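Local coordinates for protein ethylbenzene dehydrogenase alpha-subunit (Aromatoleum aromaticum, PDB 2IVF) that belongs to the molybdopterin oxidoreductase family, carrying a molybdenum atom, two pterin guanosine dinucleotide cofactors and an iron/sulfur cluster, at residues W200-G212 / H713-F727. Sequence-based numbering, arbitrary orientation.
Sequences WGAGFRMTYLMDG and HNGRKRRYDELYKKF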
loop_
_atom_site.group_PDB
_atom_site.type_symbol
_atom_site.label_atom_id
_atom_site.label_comp_id
_atom_site.label_asym_id
_atom_site.label_seq_id
_atom_site.Cartn_x
_atom_site.Cartn_y
_atom_site.Cartn_z
ATOM N N TRP A 200 9.381 19.306 7.376
ATOM C CA TRP A 200 8.222 19.849 8.119
ATOM C C TRP A 200 8.687 20.980 9.056
ATOM O O TRP A 200 8.139 22.119 9.051
ATOM C CB TRP A 200 7.461 18.743 8.896
ATOM C CG TRP A 200 6.170 19.302 9.388
ATOM C CD1 TRP A 200 4.966 19.282 8.751
ATOM C CD2 TRP A 200 5.990 20.114 10.550
ATOM N NE1 TRP A 200 4.030 19.960 9.486
ATOM C CE2 TRP A 200 4.632 20.479 10.594
ATOM C CE3 TRP A 200 6.820 20.473 11.608
ATOM C CZ2 TRP A 200 4.092 21.242 11.622
ATOM C CZ3 TRP A 200 6.276 21.306 12.635
ATOM C CH2 TRP A 200 4.925 21.649 12.617
ATOM N N GLY A 201 9.696 20.667 9.862
ATOM C CA GLY A 201 10.393 21.680 10.642
ATOM C C GLY A 201 10.765 22.909 9.855
ATOM O O GLY A 201 10.476 24.021 10.266
ATOM N N ALA A 202 11.401 22.725 8.704
ATOM C CA ALA A 202 11.775 23.873 7.852
ATOM C C ALA A 202 10.570 24.757 7.487
ATOM O O ALA A 202 10.591 25.972 7.685
ATOM C CB ALA A 202 12.438 23.352 6.598
ATOM N N GLY A 203 9.507 24.133 6.984
ATOM C CA GLY A 203 8.330 24.862 6.492
ATOM C C GLY A 203 7.648 25.597 7.628
ATOM O O GLY A 203 7.266 26.760 7.507
ATOM N N PHE A 204 7.526 24.915 8.758
ATOM C CA PHE A 204 6.935 25.533 9.943
ATOM C C PHE A 204 7.785 26.678 10.487
ATOM O O PHE A 204 7.277 27.759 10.833
ATOM C CB PHE A 204 6.718 24.464 11.002
ATOM C CG PHE A 204 6.288 25.000 12.330
ATOM C CD1 PHE A 204 5.197 25.858 12.440
ATOM C CD2 PHE A 204 6.965 24.632 13.479
ATOM C CE1 PHE A 204 4.795 26.354 13.665
ATOM C CE2 PHE A 204 6.566 25.143 14.731
ATOM C CZ PHE A 204 5.490 26.019 14.808
ATOM N N ARG A 205 9.097 26.448 10.532
ATOM C CA ARG A 205 10.025 27.434 11.029
ATOM C C ARG A 205 9.952 28.679 10.135
ATOM O O ARG A 205 9.951 29.821 10.597
ATOM C CB ARG A 205 11.423 26.823 11.042
ATOM C CG ARG A 205 12.498 27.687 11.663
ATOM C CD ARG A 205 13.808 26.891 11.743
ATOM N NE ARG A 205 14.801 27.712 12.391
ATOM C CZ ARG A 205 14.892 27.886 13.703
ATOM N NH1 ARG A 205 14.060 27.283 14.520
ATOM N NH2 ARG A 205 15.806 28.679 14.183
ATOM N N MET A 206 9.941 28.449 8.828
ATOM C CA MET A 206 9.813 29.543 7.865
ATOM C C MET A 206 8.549 30.361 8.091
ATOM O O MET A 206 8.595 31.576 8.191
ATOM C CB MET A 206 9.828 28.957 6.456
ATOM C CG MET A 206 9.686 29.962 5.323
ATOM S SD MET A 206 9.040 29.125 3.859
ATOM C CE MET A 206 8.026 27.841 4.560
ATOM N N THR A 207 7.418 29.680 8.189
ATOM C CA THR A 207 6.147 30.358 8.334
ATOM C C THR A 207 6.109 31.102 9.650
ATOM O O THR A 207 5.772 32.278 9.716
ATOM C CB THR A 207 4.980 29.356 8.196
ATOM O OG1 THR A 207 5.182 28.578 6.996
ATOM C CG2 THR A 207 3.634 30.128 8.152
ATOM N N TYR A 208 6.548 30.435 10.705
ATOM C CA TYR A 208 6.666 31.089 12.016
ATOM C C TYR A 208 7.580 32.330 12.011
ATOM O O TYR A 208 7.256 33.412 12.569
ATOM C CB TYR A 208 7.170 30.041 12.994
ATOM C CG TYR A 208 7.477 30.542 14.353
ATOM C CD1 TYR A 208 6.582 31.360 15.046
ATOM C CD2 TYR A 208 8.663 30.168 14.990
ATOM C CE1 TYR A 208 6.874 31.790 16.325
ATOM C CE2 TYR A 208 8.960 30.607 16.256
ATOM C CZ TYR A 208 8.063 31.411 16.922
ATOM O OH TYR A 208 8.365 31.845 18.190
ATOM N N LEU A 209 8.745 32.208 11.390
ATOM C CA LEU A 209 9.607 33.373 11.317
ATOM C C LEU A 209 8.935 34.522 10.551
ATOM O O LEU A 209 9.144 35.685 10.879
ATOM C CB LEU A 209 10.940 33.010 10.695
ATOM C CG LEU A 209 11.889 32.204 11.586
ATOM C CD1 LEU A 209 13.168 31.881 10.822
ATOM C CD2 LEU A 209 12.231 32.998 12.815
ATOM N N MET A 210 8.133 34.189 9.540
ATOM C CA MET A 210 7.498 35.210 8.686
ATOM C C MET A 210 6.134 35.634 9.208
ATOM O O MET A 210 5.514 36.606 8.692
ATOM C CB MET A 210 7.351 34.681 7.261
ATOM C CG MET A 210 8.665 34.455 6.593
ATOM S SD MET A 210 8.496 34.231 4.808
ATOM C CE MET A 210 7.515 32.825 4.659
ATOM N N ASP A 211 5.692 34.935 10.255
ATOM C CA ASP A 211 4.323 35.015 10.776
ATOM C C ASP A 211 3.291 34.784 9.668
ATOM O O ASP A 211 2.302 35.509 9.552
ATOM C CB ASP A 211 4.087 36.350 11.494
ATOM C CG ASP A 211 2.751 36.381 12.212
ATOM O OD1 ASP A 211 2.369 35.332 12.752
ATOM O OD2 ASP A 211 2.065 37.421 12.170
ATOM N N GLY A 212 3.573 33.800 8.823
ATOM C CA GLY A 212 2.625 33.379 7.789
ATOM C C GLY A 212 1.541 32.529 8.406
ATOM O O GLY A 212 1.534 32.308 9.618
ATOM N N HIS A 713 0.975 39.739 11.623
ATOM C CA HIS A 713 -0.481 39.887 11.678
ATOM C C HIS A 713 -0.975 40.788 12.819
ATOM O O HIS A 713 -2.081 41.296 12.740
ATOM C CB HIS A 713 -1.233 38.561 11.653
ATOM C CG HIS A 713 -1.250 37.821 12.952
ATOM N ND1 HIS A 713 -0.129 37.216 13.484
ATOM C CD2 HIS A 713 -2.272 37.517 13.786
ATOM C CE1 HIS A 713 -0.458 36.594 14.605
ATOM N NE2 HIS A 713 -1.754 36.754 14.806
ATOM N N ASN A 714 -0.161 40.997 13.846
ATOM C CA ASN A 714 -0.527 41.924 14.919
ATOM C C ASN A 714 -0.003 43.308 14.687
ATOM O O ASN A 714 -0.216 44.185 15.515
ATOM C CB ASN A 714 -0.043 41.392 16.260
ATOM C CG ASN A 714 -0.781 40.148 16.665
ATOM O OD1 ASN A 714 -0.170 39.132 17.005
ATOM N ND2 ASN A 714 -2.114 40.204 16.594
ATOM N N GLY A 715 0.666 43.514 13.555
ATOM C CA GLY A 715 1.162 44.829 13.162
ATOM C C GLY A 715 2.508 45.209 13.753
ATOM O O GLY A 715 2.889 46.373 13.708
ATOM N N ARG A 716 3.211 44.237 14.324
ATOM C CA ARG A 716 4.588 44.417 14.744
ATOM C C ARG A 716 5.524 44.227 13.548
ATOM O O ARG A 716 5.255 43.433 12.649
ATOM C CB ARG A 716 4.943 43.420 15.849
ATOM C CG ARG A 716 4.127 43.597 17.127
ATOM C CD ARG A 716 4.206 42.362 18.049
ATOM N NE ARG A 716 5.470 42.277 18.802
ATOM C CZ ARG A 716 6.325 41.241 18.791
ATOM N NH1 ARG A 716 6.100 40.153 18.063
ATOM N NH2 ARG A 716 7.430 41.297 19.529
ATOM N N LYS A 717 6.636 44.945 13.560
ATOM C CA LYS A 717 7.562 44.960 12.437
ATOM C C LYS A 717 8.607 43.861 12.564
ATOM O O LYS A 717 9.167 43.665 13.632
ATOM C CB LYS A 717 8.272 46.315 12.364
ATOM C CG LYS A 717 7.522 47.402 11.556
ATOM C CD LYS A 717 6.104 47.621 12.053
ATOM C CE LYS A 717 5.490 48.900 11.487
ATOM N NZ LYS A 717 4.050 49.031 11.900
ATOM N N ARG A 718 8.868 43.162 11.461
ATOM C CA ARG A 718 9.937 42.169 11.385
ATOM C C ARG A 718 10.859 42.498 10.225
ATOM O O ARG A 718 10.403 42.941 9.165
ATOM C CB ARG A 718 9.359 40.779 11.182
ATOM C CG ARG A 718 8.577 40.272 12.367
ATOM C CD ARG A 718 7.995 38.939 12.118
ATOM N NE ARG A 718 7.051 38.641 13.186
ATOM C CZ ARG A 718 6.770 37.430 13.635
ATOM N NH1 ARG A 718 7.337 36.340 13.104
ATOM N NH2 ARG A 718 5.888 37.307 14.616
ATOM N N ARG A 719 12.154 42.280 10.417
ATOM C CA ARG A 719 13.114 42.606 9.389
ATOM C C ARG A 719 13.259 41.481 8.376
ATOM O O ARG A 719 13.354 40.300 8.735
ATOM C CB ARG A 719 14.468 42.943 9.996
ATOM C CG ARG A 719 14.469 44.140 10.902
ATOM C CD ARG A 719 15.881 44.467 11.364
ATOM N NE ARG A 719 16.766 44.803 10.246
ATOM C CZ ARG A 719 17.058 46.039 9.844
ATOM N NH1 ARG A 719 16.558 47.119 10.460
ATOM N NH2 ARG A 719 17.870 46.210 8.807
ATOM N N TYR A 720 13.251 41.848 7.096
ATOM C CA TYR A 720 13.506 40.877 6.036
ATOM C C TYR A 720 14.923 40.312 6.148
ATOM O O TYR A 720 15.148 39.126 5.865
ATOM C CB TYR A 720 13.417 41.500 4.657
ATOM C CG TYR A 720 12.048 41.905 4.213
ATOM C CD1 TYR A 720 11.131 40.958 3.814
ATOM C CD2 TYR A 720 11.698 43.239 4.133
ATOM C CE1 TYR A 720 9.869 41.313 3.394
ATOM C CE2 TYR A 720 10.436 43.620 3.685
ATOM C CZ TYR A 720 9.525 42.653 3.325
ATOM O OH TYR A 720 8.269 43.005 2.886
ATOM N N ASP A 721 15.872 41.170 6.522
ATOM C CA ASP A 721 17.274 40.785 6.479
ATOM C C ASP A 721 17.706 39.849 7.596
ATOM O O ASP A 721 18.857 39.407 7.600
ATOM C CB ASP A 721 18.202 42.001 6.427
ATOM C CG ASP A 721 18.217 42.806 7.711
ATOM O OD1 ASP A 721 17.550 42.415 8.701
ATOM O OD2 ASP A 721 18.895 43.859 7.704
ATOM N N GLU A 722 16.828 39.561 8.548
ATOM C CA GLU A 722 17.205 38.643 9.612
ATOM C C GLU A 722 16.534 37.291 9.493
ATOM O O GLU A 722 16.832 36.385 10.260
ATOM C CB GLU A 722 17.012 39.273 10.988
ATOM C CG GLU A 722 15.606 39.502 11.428
ATOM C CD GLU A 722 15.498 40.583 12.529
ATOM O OE1 GLU A 722 16.537 41.099 12.986
ATOM O OE2 GLU A 722 14.340 40.896 12.902
ATOM N N LEU A 723 15.682 37.129 8.486
ATOM C CA LEU A 723 14.969 35.883 8.313
ATOM C C LEU A 723 15.915 34.697 8.135
ATOM O O LEU A 723 15.681 33.637 8.734
ATOM C CB LEU A 723 13.997 35.918 7.119
ATOM C CG LEU A 723 12.798 36.831 7.346
ATOM C CD1 LEU A 723 12.033 37.051 6.019
ATOM C CD2 LEU A 723 11.904 36.262 8.435
ATOM N N TYR A 724 16.936 34.882 7.298
ATOM C CA TYR A 724 17.842 33.803 6.958
ATOM C C TYR A 724 18.707 33.430 8.126
ATOM O O TYR A 724 18.881 32.225 8.402
ATOM C CB TYR A 724 18.699 34.162 5.749
ATOM C CG TYR A 724 19.764 33.135 5.425
ATOM C CD1 TYR A 724 19.460 31.959 4.738
ATOM C CD2 TYR A 724 21.083 33.365 5.760
ATOM C CE1 TYR A 724 20.444 31.055 4.420
ATOM C CE2 TYR A 724 22.067 32.438 5.453
ATOM C CZ TYR A 724 21.734 31.297 4.788
ATOM O OH TYR A 724 22.741 30.416 4.508
ATOM N N LYS A 725 19.246 34.432 8.820
ATOM C CA LYS A 725 20.075 34.146 9.999
ATOM C C LYS A 725 19.250 33.428 11.075
ATOM O O LYS A 725 19.722 32.461 11.672
ATOM C CB LYS A 725 20.836 35.390 10.526
ATOM C CG LYS A 725 20.171 36.258 11.603
ATOM C CD LYS A 725 21.097 37.444 11.971
ATOM C CE LYS A 725 20.343 38.613 12.746
ATOM N NZ LYS A 725 21.185 39.844 13.124
ATOM N N LYS A 726 18.000 33.854 11.276
ATOM C CA LYS A 726 17.148 33.231 12.265
ATOM C C LYS A 726 16.834 31.806 11.874
ATOM O O LYS A 726 16.993 30.911 12.682
ATOM C CB LYS A 726 15.885 34.056 12.486
ATOM C CG LYS A 726 16.176 35.252 13.375
ATOM C CD LYS A 726 15.161 36.323 13.268
ATOM C CE LYS A 726 13.849 35.958 13.898
ATOM N NZ LYS A 726 13.975 35.554 15.319
ATOM N N PHE A 727 16.430 31.592 10.629
ATOM C CA PHE A 727 16.107 30.269 10.148
ATOM C C PHE A 727 17.258 29.302 10.360
ATOM O O PHE A 727 17.047 28.185 10.783
ATOM C CB PHE A 727 15.736 30.301 8.672
ATOM C CG PHE A 727 15.276 29.017 8.167
ATOM C CD1 PHE A 727 13.961 28.613 8.377
ATOM C CD2 PHE A 727 16.146 28.159 7.522
ATOM C CE1 PHE A 727 13.532 27.384 7.947
ATOM C CE2 PHE A 727 15.717 26.929 7.074
ATOM C CZ PHE A 727 14.402 26.535 7.305
HETATM O O HOH W 1 5.460 34.378 14.382
#
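Arg205 runs out from helix 200-210 along Phe727, and each part of its side chain finds something to meet. CB lies 3.8 Å from Phe727 CE1 and CG 3.7 Å from Phe727 CD1; CD, still beside CD1 of the ring, also comes near the Phe727 carbonyl. With the chain extended from CG to NE and CG anti to the backbone N (chi1 -174°), the guanidinium arrives at the C-terminal end of segment 713-727. There NE donates to Phe727 O (2.8 Å) and NH2 to Lys726 O, both acceptor oxygens lying about 20° out of the guanidinium plane, while NH1 bonds to Met494 O. The Phe727 ring sits as a knob among Ala202, Arg205, Met206 and Leu209, its edge turned to the helix backbone. Next to it, Leu209 reaches CD1 to Phe727 CB and CD2 to Lys726 CE (3.5 Å).

Beyond Leu209 the helix ends in a Schellman motif with Asp211, at positive phi, as its C-prime residue. Arg718 binds the last turn of the helix: NH1 donates to Tyr208 O, lying in that carbonyl's plane, and to Leu209 O (2.9 Å) from above its plane. Asp211 CB sits over the centre of the guanidinium face, and a water links Arg718 NH2 to Tyr208 O. The Asp211 carboxylate turns to His713, whose ND1 and backbone N both donate to OD2, each at 2.6 Å; ND1 takes the syn lone pair. His713 NE2 is held in turn by Asp590.

Helix 200-210 also touches strand 186-188 through Met206 and Met210, while the 713-727 segment has its strand 717-719 paired antiparallel with 709-711; Trp688 of helix 687-704 meets Phe727, and helix 163-181 packs against Met210.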